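Local coordinates for cell division control protein 45 cdc45 putative (PDB 6CC2), which probably acts in eukaryotic DNA replication as the Cdc45 component of the CMG helicase, alongside MCM2-7 and GINS, at residues A[273-278]-A[451-456]. Sequence-based numbering, arbitrary orientation.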
loop_
_atom_site.group_PDB
_atom_site.type_symbol
_atom_site.label_atom_id
_atom_site.label_comp_id
_atom_site.label_asym_id
_atom_site.label_seq_id
_atom_site.Cartn_x
_atom_site.Cartn_y
_atom_site.Cartn_z
ATOM N N HIS A 273 -6.963 -16.190 -5.079
ATOM C CA HIS A 273 -7.028 -14.772 -4.725
ATOM C C HIS A 273 -5.736 -14.003 -4.976
ATOM O O HIS A 273 -5.667 -12.813 -4.654
ATOM C CB HIS A 273 -7.450 -14.638 -3.268
ATOM C CG HIS A 273 -8.851 -15.099 -3.024
ATOM N ND1 HIS A 273 -9.174 -16.427 -2.817
ATOM C CD2 HIS A 273 -10.028 -14.418 -2.991
ATOM C CE1 HIS A 273 -10.482 -16.540 -2.660
ATOM N NE2 HIS A 273 -11.024 -15.341 -2.771
ATOM N N THR A 274 -4.717 -14.639 -5.537
ATOM C CA THR A 274 -3.493 -13.944 -5.936
ATOM C C THR A 274 -3.746 -13.336 -7.322
ATOM O O THR A 274 -3.841 -14.040 -8.323
ATOM C CB THR A 274 -2.304 -14.891 -5.933
ATOM O OG1 THR A 274 -2.138 -15.431 -4.597
ATOM C CG2 THR A 274 -1.035 -14.161 -6.337
ATOM N N ARG A 275 -3.866 -12.004 -7.361
ATOM C CA ARG A 275 -4.520 -11.353 -8.473
ATOM C C ARG A 275 -3.787 -11.544 -9.789
ATOM O O ARG A 275 -4.425 -11.777 -10.821
ATOM C CB ARG A 275 -4.706 -9.863 -8.163
ATOM C CG ARG A 275 -5.556 -9.677 -6.938
ATOM C CD ARG A 275 -5.786 -8.223 -6.570
ATOM N NE ARG A 275 -6.446 -8.154 -5.273
ATOM C CZ ARG A 275 -6.742 -7.024 -4.635
ATOM N NH1 ARG A 275 -6.438 -5.847 -5.180
ATOM N NH2 ARG A 275 -7.325 -7.075 -3.444
ATOM N N GLU A 276 -2.469 -11.372 -9.791
ATOM C CA GLU A 276 -1.751 -11.466 -11.062
ATOM C C GLU A 276 -1.779 -12.890 -11.590
ATOM O O GLU A 276 -1.889 -13.109 -12.796
ATOM C CB GLU A 276 -0.297 -11.003 -10.897
ATOM C CG GLU A 276 0.529 -11.185 -12.184
ATOM C CD GLU A 276 1.933 -10.604 -12.090
ATOM O OE1 GLU A 276 2.098 -9.518 -11.492
ATOM O OE2 GLU A 276 2.872 -11.238 -12.616
ATOM N N ILE A 277 -1.724 -13.867 -10.684
ATOM C CA ILE A 277 -1.714 -15.271 -11.108
ATOM C C ILE A 277 -3.090 -15.690 -11.577
ATOM O O ILE A 277 -3.246 -16.298 -12.639
ATOM C CB ILE A 277 -1.215 -16.149 -9.936
ATOM C CG1 ILE A 277 0.102 -15.614 -9.404
ATOM C CG2 ILE A 277 -1.086 -17.584 -10.358
ATOM C CD1 ILE A 277 1.191 -15.432 -10.434
ATOM N N ALA A 278 -4.128 -15.340 -10.807
ATOM C CA ALA A 278 -5.493 -15.665 -11.231
ATOM C C ALA A 278 -5.822 -15.055 -12.585
ATOM O O ALA A 278 -6.465 -15.694 -13.435
ATOM C CB ALA A 278 -6.481 -15.188 -10.171
ATOM N N ALA A 451 -13.768 -0.443 -5.539
ATOM C CA ALA A 451 -13.230 0.310 -6.669
ATOM C C ALA A 451 -11.750 -0.006 -6.885
ATOM O O ALA A 451 -11.304 -0.142 -8.030
ATOM C CB ALA A 451 -13.410 1.806 -6.450
ATOM N N GLN A 452 -10.975 -0.088 -5.794
ATOM C CA GLN A 452 -9.556 -0.414 -5.897
ATOM C C GLN A 452 -9.358 -1.795 -6.492
ATOM O O GLN A 452 -8.497 -1.993 -7.359
ATOM C CB GLN A 452 -8.891 -0.329 -4.530
ATOM C CG GLN A 452 -7.426 -0.740 -4.540
ATOM C CD GLN A 452 -6.720 -0.396 -3.237
ATOM O OE1 GLN A 452 -7.277 0.283 -2.375
ATOM N NE2 GLN A 452 -5.491 -0.866 -3.094
ATOM N N PHE A 453 -10.144 -2.764 -6.038
ATOM C CA PHE A 453 -10.051 -4.104 -6.597
ATOM C C PHE A 453 -10.392 -4.099 -8.082
ATOM O O PHE A 453 -9.701 -4.739 -8.894
ATOM C CB PHE A 453 -10.954 -5.078 -5.838
ATOM C CG PHE A 453 -10.974 -6.436 -6.466
ATOM C CD1 PHE A 453 -9.963 -7.347 -6.180
ATOM C CD2 PHE A 453 -11.928 -6.770 -7.397
ATOM C CE1 PHE A 453 -9.945 -8.582 -6.788
ATOM C CE2 PHE A 453 -11.914 -8.006 -8.005
ATOM C CZ PHE A 453 -10.914 -8.903 -7.707
ATOM N N LEU A 454 -11.523 -3.466 -8.450
ATOM C CA LEU A 454 -11.960 -3.485 -9.832
ATOM C C LEU A 454 -10.983 -2.743 -10.724
ATOM O O LEU A 454 -10.775 -3.155 -11.879
ATOM C CB LEU A 454 -13.368 -2.891 -9.958
ATOM C CG LEU A 454 -14.476 -3.726 -9.374
ATOM C CD1 LEU A 454 -15.780 -2.902 -9.303
ATOM C CD2 LEU A 454 -14.737 -4.990 -10.197
ATOM N N ALA A 455 -10.359 -1.678 -10.224
ATOM C CA ALA A 455 -9.382 -0.966 -11.024
ATOM C C ALA A 455 -8.274 -1.908 -11.461
ATOM O O ALA A 455 -7.869 -1.921 -12.632
ATOM C CB ALA A 455 -8.808 0.211 -10.219
ATOM N N GLU A 456 -7.766 -2.717 -10.517
ATOM C CA GLU A 456 -6.729 -3.683 -10.843
ATOM C C GLU A 456 -7.252 -4.844 -11.675
ATOM O O GLU A 456 -6.628 -5.219 -12.661
ATOM C CB GLU A 456 -6.085 -4.212 -9.555
ATOM C CG GLU A 456 -5.097 -5.310 -9.821
ATOM C CD GLU A 456 -4.265 -5.689 -8.605
ATOM O OE1 GLU A 456 -4.540 -5.141 -7.480
ATOM O OE2 GLU A 456 -3.347 -6.530 -8.758
#
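R275 reaches E456 and F453 as an almost straight rod: with CG anti to the carbonyl carbon (chi1 -60°), every later torsion keeps the chain extended, carrying the guanidinium from one helix to the other. F453 and E456 both set CG anti to the backbone N, and, lying three residues apart on one helix, they extend from the same flank to meet the arginine. The salt bridge runs from R275 NH1 to E456 OE1 over 3.1 Å, moderately straight at 155° at the hydrogen. The oxygen lies close to the guanidinium plane, yet the donor meets it from above the carboxylate plane. One bond joins the pair, NH1 to OE1, and the two groups are tilted against each other, so it is not a flat, two-pronged pairing. The glutamate also lies across the aliphatic part of the arginine, its OE1 being 3.4 Å from R275 CD. F453 covers one face of the guanidinium with its rim: CD1 sits over the centre, 3.6 Å from R275 CZ, and the planes stand 80° apart. Cation and ring are thus not stacked face to face; the phenyl edge gives the flat group a nonpolar cover without competing for its N-H groups. Arginine suits this place because its long chain reaches the neighbouring helix while its several donors serve two partners, NH2 bonding to N404 OD1 on helix 393-417. Glutamate has two oxygens to share, and OE2 forms a salt bridge with R460 one turn further along, a second positive charge likely to favour the ionised carboxylate. Phenylalanine, buried, also packs on V408. The contact therefore ties the start of helix 275-281 to helix 444-462, with helix 393-417 meeting R275 through N404 and F453 through V408, while L454 and A455 turn to F468 of strand 468-474 in the mixed sheet.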